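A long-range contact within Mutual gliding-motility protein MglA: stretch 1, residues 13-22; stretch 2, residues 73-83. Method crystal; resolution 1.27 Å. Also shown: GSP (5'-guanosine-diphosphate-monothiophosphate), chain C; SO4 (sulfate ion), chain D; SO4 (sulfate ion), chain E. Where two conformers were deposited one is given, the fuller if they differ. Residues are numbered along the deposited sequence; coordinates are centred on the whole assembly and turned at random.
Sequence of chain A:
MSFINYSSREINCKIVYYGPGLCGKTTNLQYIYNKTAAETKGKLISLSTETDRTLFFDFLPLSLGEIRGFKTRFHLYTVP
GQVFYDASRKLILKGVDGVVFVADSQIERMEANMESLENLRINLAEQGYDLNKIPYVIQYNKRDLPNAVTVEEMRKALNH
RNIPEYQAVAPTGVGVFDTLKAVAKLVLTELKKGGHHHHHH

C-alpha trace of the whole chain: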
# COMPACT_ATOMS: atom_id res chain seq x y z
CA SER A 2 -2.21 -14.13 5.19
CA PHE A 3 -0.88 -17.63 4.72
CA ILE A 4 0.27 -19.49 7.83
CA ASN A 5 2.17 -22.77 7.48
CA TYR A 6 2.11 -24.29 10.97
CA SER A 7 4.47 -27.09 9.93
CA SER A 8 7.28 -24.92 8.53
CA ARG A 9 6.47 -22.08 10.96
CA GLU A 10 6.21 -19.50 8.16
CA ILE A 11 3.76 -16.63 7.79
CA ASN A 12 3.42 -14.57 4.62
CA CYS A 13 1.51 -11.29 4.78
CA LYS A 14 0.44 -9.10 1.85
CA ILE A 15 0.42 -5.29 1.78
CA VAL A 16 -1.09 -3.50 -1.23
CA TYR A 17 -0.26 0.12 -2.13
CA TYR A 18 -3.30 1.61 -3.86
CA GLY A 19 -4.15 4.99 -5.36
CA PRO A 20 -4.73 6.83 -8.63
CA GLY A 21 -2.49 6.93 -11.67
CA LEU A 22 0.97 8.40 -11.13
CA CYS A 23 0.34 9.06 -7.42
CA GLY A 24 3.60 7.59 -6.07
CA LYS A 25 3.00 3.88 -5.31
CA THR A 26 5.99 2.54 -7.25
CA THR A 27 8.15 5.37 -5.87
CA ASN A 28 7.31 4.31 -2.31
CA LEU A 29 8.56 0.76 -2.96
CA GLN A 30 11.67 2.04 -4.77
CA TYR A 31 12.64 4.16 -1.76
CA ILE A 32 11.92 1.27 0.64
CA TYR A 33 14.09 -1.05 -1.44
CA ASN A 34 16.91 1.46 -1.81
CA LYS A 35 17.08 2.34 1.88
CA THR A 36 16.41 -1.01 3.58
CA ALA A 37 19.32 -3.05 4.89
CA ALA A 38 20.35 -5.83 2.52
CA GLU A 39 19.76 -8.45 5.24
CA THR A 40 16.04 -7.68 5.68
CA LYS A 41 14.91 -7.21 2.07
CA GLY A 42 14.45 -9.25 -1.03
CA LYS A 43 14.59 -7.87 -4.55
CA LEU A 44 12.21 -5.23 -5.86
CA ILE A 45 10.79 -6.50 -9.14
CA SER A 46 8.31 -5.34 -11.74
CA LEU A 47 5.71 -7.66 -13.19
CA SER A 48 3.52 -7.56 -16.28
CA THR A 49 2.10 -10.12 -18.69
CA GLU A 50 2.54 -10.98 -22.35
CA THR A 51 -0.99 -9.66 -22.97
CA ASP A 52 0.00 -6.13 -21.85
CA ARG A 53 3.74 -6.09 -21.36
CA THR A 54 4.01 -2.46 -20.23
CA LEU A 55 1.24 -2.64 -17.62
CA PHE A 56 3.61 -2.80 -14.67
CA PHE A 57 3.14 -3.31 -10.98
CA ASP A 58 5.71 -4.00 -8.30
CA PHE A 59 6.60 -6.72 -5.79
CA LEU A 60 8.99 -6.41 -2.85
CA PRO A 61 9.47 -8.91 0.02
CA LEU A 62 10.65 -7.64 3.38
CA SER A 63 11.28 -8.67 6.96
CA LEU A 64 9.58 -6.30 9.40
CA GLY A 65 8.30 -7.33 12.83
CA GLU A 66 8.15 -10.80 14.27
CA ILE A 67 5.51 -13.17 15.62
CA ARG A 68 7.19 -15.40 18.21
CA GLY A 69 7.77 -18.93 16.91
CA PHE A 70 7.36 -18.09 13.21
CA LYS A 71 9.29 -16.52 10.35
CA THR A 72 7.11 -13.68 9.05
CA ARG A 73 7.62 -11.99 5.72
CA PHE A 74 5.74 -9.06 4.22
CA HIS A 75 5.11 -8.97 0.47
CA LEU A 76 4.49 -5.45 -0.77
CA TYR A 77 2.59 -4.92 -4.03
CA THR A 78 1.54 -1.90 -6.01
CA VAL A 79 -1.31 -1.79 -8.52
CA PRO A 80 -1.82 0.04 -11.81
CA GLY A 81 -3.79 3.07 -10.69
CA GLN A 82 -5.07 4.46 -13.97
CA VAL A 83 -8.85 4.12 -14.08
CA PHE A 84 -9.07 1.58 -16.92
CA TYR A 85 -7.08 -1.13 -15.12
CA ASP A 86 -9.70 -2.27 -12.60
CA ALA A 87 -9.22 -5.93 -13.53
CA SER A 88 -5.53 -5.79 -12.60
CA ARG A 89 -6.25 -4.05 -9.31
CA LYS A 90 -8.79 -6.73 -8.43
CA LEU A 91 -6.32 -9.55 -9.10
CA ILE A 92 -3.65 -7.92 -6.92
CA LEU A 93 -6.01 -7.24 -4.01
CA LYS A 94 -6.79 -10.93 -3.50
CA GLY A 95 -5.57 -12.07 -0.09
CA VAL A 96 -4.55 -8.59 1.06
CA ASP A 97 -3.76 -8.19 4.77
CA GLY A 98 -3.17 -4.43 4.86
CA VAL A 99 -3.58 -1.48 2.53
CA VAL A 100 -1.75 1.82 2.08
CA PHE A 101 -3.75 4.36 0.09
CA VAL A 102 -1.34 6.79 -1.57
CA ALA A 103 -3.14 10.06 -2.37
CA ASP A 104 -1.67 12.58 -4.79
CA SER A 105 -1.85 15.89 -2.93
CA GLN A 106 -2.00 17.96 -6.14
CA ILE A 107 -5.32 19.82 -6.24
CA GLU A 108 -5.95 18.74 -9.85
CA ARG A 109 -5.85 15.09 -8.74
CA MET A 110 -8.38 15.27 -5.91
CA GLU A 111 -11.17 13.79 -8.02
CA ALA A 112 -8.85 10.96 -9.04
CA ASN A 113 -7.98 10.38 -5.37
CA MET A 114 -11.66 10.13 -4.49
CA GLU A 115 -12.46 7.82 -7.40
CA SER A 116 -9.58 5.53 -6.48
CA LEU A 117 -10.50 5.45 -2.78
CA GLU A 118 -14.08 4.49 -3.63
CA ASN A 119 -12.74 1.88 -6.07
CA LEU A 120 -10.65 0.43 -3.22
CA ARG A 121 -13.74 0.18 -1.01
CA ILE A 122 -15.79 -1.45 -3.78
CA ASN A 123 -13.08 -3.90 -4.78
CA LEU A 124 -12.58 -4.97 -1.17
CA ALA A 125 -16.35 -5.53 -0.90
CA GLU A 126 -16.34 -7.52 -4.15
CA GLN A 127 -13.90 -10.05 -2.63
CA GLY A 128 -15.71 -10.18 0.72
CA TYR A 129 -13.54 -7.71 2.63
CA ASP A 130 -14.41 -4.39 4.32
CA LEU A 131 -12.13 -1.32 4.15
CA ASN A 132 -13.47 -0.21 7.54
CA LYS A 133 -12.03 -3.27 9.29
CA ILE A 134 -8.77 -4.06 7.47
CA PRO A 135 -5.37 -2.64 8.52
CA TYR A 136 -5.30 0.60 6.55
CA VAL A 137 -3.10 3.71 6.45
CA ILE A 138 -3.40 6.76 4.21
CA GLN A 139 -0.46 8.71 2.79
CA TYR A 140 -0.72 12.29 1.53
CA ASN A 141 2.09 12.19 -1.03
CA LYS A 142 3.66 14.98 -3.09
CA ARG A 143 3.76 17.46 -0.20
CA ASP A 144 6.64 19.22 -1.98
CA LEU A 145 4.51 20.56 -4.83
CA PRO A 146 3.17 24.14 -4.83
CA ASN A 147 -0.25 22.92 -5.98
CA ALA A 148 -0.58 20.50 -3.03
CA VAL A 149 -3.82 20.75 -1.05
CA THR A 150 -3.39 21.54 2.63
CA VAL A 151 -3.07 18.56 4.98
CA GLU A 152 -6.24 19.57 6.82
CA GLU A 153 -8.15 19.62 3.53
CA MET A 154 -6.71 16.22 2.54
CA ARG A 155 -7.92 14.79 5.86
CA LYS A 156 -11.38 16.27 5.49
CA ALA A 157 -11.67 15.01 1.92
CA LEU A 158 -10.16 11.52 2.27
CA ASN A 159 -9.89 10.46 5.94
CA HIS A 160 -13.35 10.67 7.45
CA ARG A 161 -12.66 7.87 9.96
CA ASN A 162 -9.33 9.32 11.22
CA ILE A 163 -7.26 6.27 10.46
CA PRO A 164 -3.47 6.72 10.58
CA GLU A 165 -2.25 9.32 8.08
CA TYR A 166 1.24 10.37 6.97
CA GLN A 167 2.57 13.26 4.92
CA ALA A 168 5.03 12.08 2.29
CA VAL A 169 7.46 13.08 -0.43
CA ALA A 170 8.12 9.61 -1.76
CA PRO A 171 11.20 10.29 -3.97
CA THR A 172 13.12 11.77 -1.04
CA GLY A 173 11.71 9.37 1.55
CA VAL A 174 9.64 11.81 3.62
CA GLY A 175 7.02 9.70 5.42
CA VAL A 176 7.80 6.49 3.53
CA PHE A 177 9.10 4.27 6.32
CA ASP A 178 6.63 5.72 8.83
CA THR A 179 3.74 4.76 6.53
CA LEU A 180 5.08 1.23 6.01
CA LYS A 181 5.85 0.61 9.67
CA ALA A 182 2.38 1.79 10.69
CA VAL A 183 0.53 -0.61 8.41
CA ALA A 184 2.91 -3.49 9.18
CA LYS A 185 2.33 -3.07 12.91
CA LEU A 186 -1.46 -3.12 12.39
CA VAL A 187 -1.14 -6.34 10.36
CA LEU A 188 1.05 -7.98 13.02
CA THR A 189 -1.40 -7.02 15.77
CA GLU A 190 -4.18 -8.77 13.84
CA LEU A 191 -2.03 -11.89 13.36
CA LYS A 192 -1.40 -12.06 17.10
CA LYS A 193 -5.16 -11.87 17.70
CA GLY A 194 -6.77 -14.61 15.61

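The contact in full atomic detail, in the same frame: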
# COMPACT_ATOMS: atom_id res chain seq x y z
N CYS A 13 2.51 -12.35 4.74
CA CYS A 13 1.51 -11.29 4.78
C CYS A 13 1.61 -10.51 3.47
O CYS A 13 2.67 -10.48 2.83
CB CYS A 13 1.78 -10.35 5.97
SG CYS A 13 1.60 -11.17 7.59
N LYS A 14 0.49 -9.89 3.08
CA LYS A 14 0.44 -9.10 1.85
C LYS A 14 -0.02 -7.68 2.14
O LYS A 14 -1.08 -7.47 2.75
CB LYS A 14 -0.53 -9.77 0.89
CG LYS A 14 -0.71 -9.09 -0.43
CD LYS A 14 -1.56 -9.96 -1.34
CE LYS A 14 -1.48 -9.52 -2.77
NZ LYS A 14 -2.25 -10.43 -3.67
N ILE A 15 0.77 -6.71 1.70
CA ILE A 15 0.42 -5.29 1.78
C ILE A 15 0.26 -4.77 0.37
O ILE A 15 1.15 -4.97 -0.47
CB ILE A 15 1.53 -4.48 2.48
CG1 ILE A 15 1.83 -5.01 3.88
CG2 ILE A 15 1.17 -2.98 2.48
CD1 ILE A 15 0.70 -5.08 4.75
N VAL A 16 -0.85 -4.09 0.09
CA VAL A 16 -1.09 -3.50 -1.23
C VAL A 16 -1.09 -1.97 -1.11
O VAL A 16 -1.84 -1.41 -0.30
CB VAL A 16 -2.40 -4.00 -1.86
CG1 VAL A 16 -2.67 -3.27 -3.18
CG2 VAL A 16 -2.32 -5.50 -2.08
N TYR A 17 -0.26 -1.32 -1.93
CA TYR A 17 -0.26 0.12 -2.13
C TYR A 17 -1.22 0.44 -3.26
O TYR A 17 -1.06 -0.05 -4.39
CB TYR A 17 1.16 0.59 -2.43
CG TYR A 17 2.05 0.72 -1.21
CD1 TYR A 17 2.48 1.95 -0.77
CD2 TYR A 17 2.45 -0.40 -0.49
CE1 TYR A 17 3.28 2.09 0.34
CE2 TYR A 17 3.26 -0.27 0.62
CZ TYR A 17 3.66 0.98 1.03
OH TYR A 17 4.45 1.06 2.16
N TYR A 18 -2.20 1.28 -2.96
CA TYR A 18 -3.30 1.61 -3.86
C TYR A 18 -3.32 3.11 -4.07
O TYR A 18 -2.72 3.86 -3.29
CB TYR A 18 -4.62 1.17 -3.22
CG TYR A 18 -5.71 0.66 -4.12
CD1 TYR A 18 -5.75 -0.66 -4.50
CD2 TYR A 18 -6.73 1.49 -4.55
CE1 TYR A 18 -6.76 -1.15 -5.28
CE2 TYR A 18 -7.75 1.02 -5.35
CZ TYR A 18 -7.75 -0.31 -5.72
OH TYR A 18 -8.77 -0.86 -6.48
N GLY A 19 -4.03 3.58 -5.10
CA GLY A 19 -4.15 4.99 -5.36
C GLY A 19 -4.19 5.27 -6.84
O GLY A 19 -3.94 4.39 -7.66
N PRO A 20 -4.46 6.51 -7.21
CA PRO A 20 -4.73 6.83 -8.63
C PRO A 20 -3.45 6.80 -9.47
O PRO A 20 -2.34 6.67 -8.97
CB PRO A 20 -5.36 8.22 -8.55
CG PRO A 20 -4.79 8.81 -7.31
CD PRO A 20 -4.69 7.67 -6.33
N GLY A 21 -3.63 6.93 -10.77
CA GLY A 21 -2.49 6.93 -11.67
C GLY A 21 -1.44 7.93 -11.25
O GLY A 21 -1.77 9.06 -10.87
N LEU A 22 -0.18 7.53 -11.32
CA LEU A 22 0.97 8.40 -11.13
C LEU A 22 1.03 9.03 -9.74
O LEU A 22 1.72 10.03 -9.54
CB LEU A 22 1.06 9.48 -12.23
CG LEU A 22 1.21 8.90 -13.65
CD1 LEU A 22 1.11 10.04 -14.70
CD2 LEU A 22 2.48 8.10 -13.83
N ARG A 73 7.16 -12.83 6.81
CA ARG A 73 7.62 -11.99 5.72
C ARG A 73 6.44 -11.20 5.18
O ARG A 73 5.31 -11.71 5.11
CB ARG A 73 8.28 -12.81 4.62
CG ARG A 73 9.60 -13.48 5.03
CD ARG A 73 10.70 -12.48 5.38
NE ARG A 73 11.93 -13.15 5.85
CZ ARG A 73 12.28 -13.30 7.13
NH1 ARG A 73 13.42 -13.93 7.42
NH2 ARG A 73 11.54 -12.82 8.11
N PHE A 74 6.71 -9.95 4.85
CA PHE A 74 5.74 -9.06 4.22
C PHE A 74 6.04 -8.96 2.74
O PHE A 74 7.19 -8.74 2.34
CB PHE A 74 5.81 -7.68 4.87
CG PHE A 74 5.17 -7.62 6.22
CD1 PHE A 74 3.91 -7.07 6.38
CD2 PHE A 74 5.82 -8.13 7.33
CE1 PHE A 74 3.31 -7.04 7.62
CE2 PHE A 74 5.21 -8.08 8.58
CZ PHE A 74 3.97 -7.53 8.71
N HIS A 75 5.01 -9.10 1.92
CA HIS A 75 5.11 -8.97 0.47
C HIS A 75 4.34 -7.72 0.08
O HIS A 75 3.12 -7.67 0.21
CB HIS A 75 4.55 -10.21 -0.22
CG HIS A 75 5.35 -11.44 0.09
ND1 HIS A 75 4.87 -12.71 -0.15
CD2 HIS A 75 6.60 -11.60 0.59
CE1 HIS A 75 5.79 -13.60 0.21
NE2 HIS A 75 6.85 -12.95 0.65
N LEU A 76 5.08 -6.71 -0.35
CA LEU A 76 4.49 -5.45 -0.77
C LEU A 76 4.22 -5.48 -2.27
O LEU A 76 5.08 -5.90 -3.06
CB LEU A 76 5.45 -4.29 -0.50
CG LEU A 76 5.53 -3.78 0.94
CD1 LEU A 76 5.69 -4.85 1.97
CD2 LEU A 76 6.65 -2.72 1.06
N TYR A 77 3.02 -5.03 -2.65
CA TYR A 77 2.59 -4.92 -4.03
C TYR A 77 2.11 -3.50 -4.29
O TYR A 77 1.55 -2.85 -3.40
CB TYR A 77 1.40 -5.84 -4.33
CG TYR A 77 1.71 -7.33 -4.37
CD1 TYR A 77 1.81 -7.97 -5.59
CD2 TYR A 77 1.88 -8.08 -3.22
CE1 TYR A 77 2.07 -9.33 -5.66
CE2 TYR A 77 2.15 -9.46 -3.29
CZ TYR A 77 2.24 -10.04 -4.52
OH TYR A 77 2.52 -11.39 -4.62
N THR A 78 2.31 -3.03 -5.51
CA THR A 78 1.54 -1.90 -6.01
C THR A 78 0.53 -2.40 -7.03
O THR A 78 0.52 -3.58 -7.39
CB THR A 78 2.43 -0.83 -6.63
OG1 THR A 78 3.00 -1.32 -7.85
CG2 THR A 78 3.51 -0.38 -5.68
N VAL A 79 -0.33 -1.49 -7.48
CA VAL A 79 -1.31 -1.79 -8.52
C VAL A 79 -1.16 -0.76 -9.62
O VAL A 79 -0.58 0.32 -9.39
CB VAL A 79 -2.76 -1.76 -7.98
CG1 VAL A 79 -2.91 -2.70 -6.79
CG2 VAL A 79 -3.20 -0.36 -7.63
N PRO A 80 -1.72 -1.02 -10.80
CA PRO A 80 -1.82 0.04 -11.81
C PRO A 80 -3.02 0.92 -11.48
O PRO A 80 -4.16 0.44 -11.45
CB PRO A 80 -2.00 -0.72 -13.13
CG PRO A 80 -2.39 -2.09 -12.74
CD PRO A 80 -2.10 -2.34 -11.32
N GLY A 81 -2.76 2.18 -11.19
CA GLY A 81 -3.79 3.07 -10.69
C GLY A 81 -4.65 3.76 -11.71
O GLY A 81 -5.70 4.30 -11.35
N GLN A 82 -4.25 3.78 -12.98
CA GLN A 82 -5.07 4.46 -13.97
C GLN A 82 -6.43 3.77 -14.08
O GLN A 82 -6.53 2.54 -13.99
CB GLN A 82 -4.36 4.46 -15.32
CG GLN A 82 -3.12 5.34 -15.39
CD GLN A 82 -2.37 5.15 -16.69
OE1 GLN A 82 -1.50 4.28 -16.79
NE2 GLN A 82 -2.71 5.94 -17.69
N VAL A 83 -7.47 4.57 -14.30
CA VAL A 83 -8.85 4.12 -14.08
C VAL A 83 -9.17 2.83 -14.84
O VAL A 83 -9.89 1.97 -14.32
CB VAL A 83 -9.84 5.24 -14.44
CG1 VAL A 83 -9.81 6.34 -13.41
CG2 VAL A 83 -9.56 5.80 -15.81
PG GSP C . 0.89 3.92 -11.70
O3B GSP C . 1.66 5.12 -10.86
S1G GSP C . 0.42 4.68 -13.35
O2G GSP C . 1.89 2.75 -11.76
O3G GSP C . -0.31 3.54 -10.84
PB GSP C . 2.45 5.12 -9.49
O1B GSP C . 1.54 5.43 -8.37
O2B GSP C . 3.26 3.88 -9.35
PA GSP C . 4.99 6.50 -9.63
O1A GSP C . 5.47 6.10 -8.31
O2A GSP C . 5.58 5.86 -10.81
O3A GSP C . 3.41 6.40 -9.70
O5' GSP C . 5.16 8.09 -9.69
C5' GSP C . 4.72 8.81 -10.83
C4' GSP C . 5.53 10.10 -10.98
O4' GSP C . 5.32 10.94 -9.83
C3' GSP C . 7.01 9.83 -11.05
O3' GSP C . 7.61 10.73 -11.98
C2' GSP C . 7.54 10.13 -9.65
O2' GSP C . 8.88 10.53 -9.58
C1' GSP C . 6.57 11.24 -9.23
N9 GSP C . 6.40 11.39 -7.79
C8 GSP C . 6.09 10.39 -6.93
N7 GSP C . 6.02 10.88 -5.67
C5 GSP C . 6.29 12.22 -5.76
C6 GSP C . 6.38 13.23 -4.80
O6 GSP C . 6.19 13.08 -3.57
N1 GSP C . 6.71 14.47 -5.27
C2 GSP C . 6.92 14.73 -6.60
N2 GSP C . 7.21 15.97 -6.96
N3 GSP C . 6.85 13.77 -7.54
C4 GSP C . 6.54 12.54 -7.09
S SO4 D . -5.89 8.42 -14.53
O1 SO4 D . -4.80 8.18 -13.58
O2 SO4 D . -6.95 7.44 -14.29
O3 SO4 D . -6.46 9.75 -14.37
O4 SO4 D . -5.36 8.23 -15.88
S SO4 E . 14.59 -12.85 10.81
O1 SO4 E . 14.67 -13.02 12.28
O2 SO4 E . 13.59 -13.77 10.24
O3 SO4 E . 14.16 -11.47 10.52
O4 SO4 E . 15.90 -13.07 10.21
O HOH W 1 -6.61 6.95 -11.41

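Residues 13-18 and the strand that begins stretch 2 lie side by side as parallel neighbours in a sheet, their N-to-C directions 22° apart, which is the twist usual in such sheets. The hydrogen bonds follow the parallel pattern, in which alternate residues of stretch 1 use both their N and their O. Cys 13 N donates to Arg 73 O (2.9 Å), and Cys 13 O accepts from His 75 N (2.9 Å). Ile 15 then uses both its N and its O: Ile 15 N donates to His 75 O and Ile 15 O accepts from Tyr 77 N, each at 2.9 Å. Tyr 17 N to Tyr 77 O (2.8 Å) is almost straight. The ladder then loosens: Val 79 N to Tyr 17 O is weak, 3.5 Å long and bent.

Beyond the strands the two stretches stay close at glycines. Gly 81 CA lies 3.3 Å from Gly 19 O, and a CB on Gly 81 would clash with that oxygen. Gly 19 has backbone angles that by themselves call for glycine. A water accepts from Gly 21 N (3.0 Å) and lies 2.8 Å from Gly 81 O, linking the two loops. Gly 81 N also donates to O3G of the bound nucleotide (2.8 Å).

Side chains alternate between the two faces of the sheet. On one, Cys 13, Ile 15, Phe 74 and Leu 76 are buried and apolar. Cys 13 is small enough to lie over the face of the Phe 74 ring, with CB 4.2 Å and SG 4.7 Å from the ring centroid, while Ile 15 CG1 meets the ring edge at Phe 74 CD1 (3.8 Å). Branched at CB, Ile 15 suits an extended strand, and its CB packs 4.2 Å from Leu 76 CD1. Farther along, the Tyr 17 ring brings CE2 to 4.2 Å from Leu 76 CG.

The other face carries Lys 14, Val 16, His 75 and Tyr 77. Lys 14, with all four chi angles t, reaches across the Tyr 77 ring: CE sits 3.9 Å and NZ 4.6 Å from its centroid, a CH-pi and a cation-pi contact together. A long aliphatic chain ending in a charge suits this partly exposed place: its CE and its charged NZ both lie over the ring face, and NZ is also hydrogen-bonded elsewhere in the structure. Compact, beta-branched valines fill the buried space beyond, with Val 16 CG1 3.7 Å from Val 79 CG1.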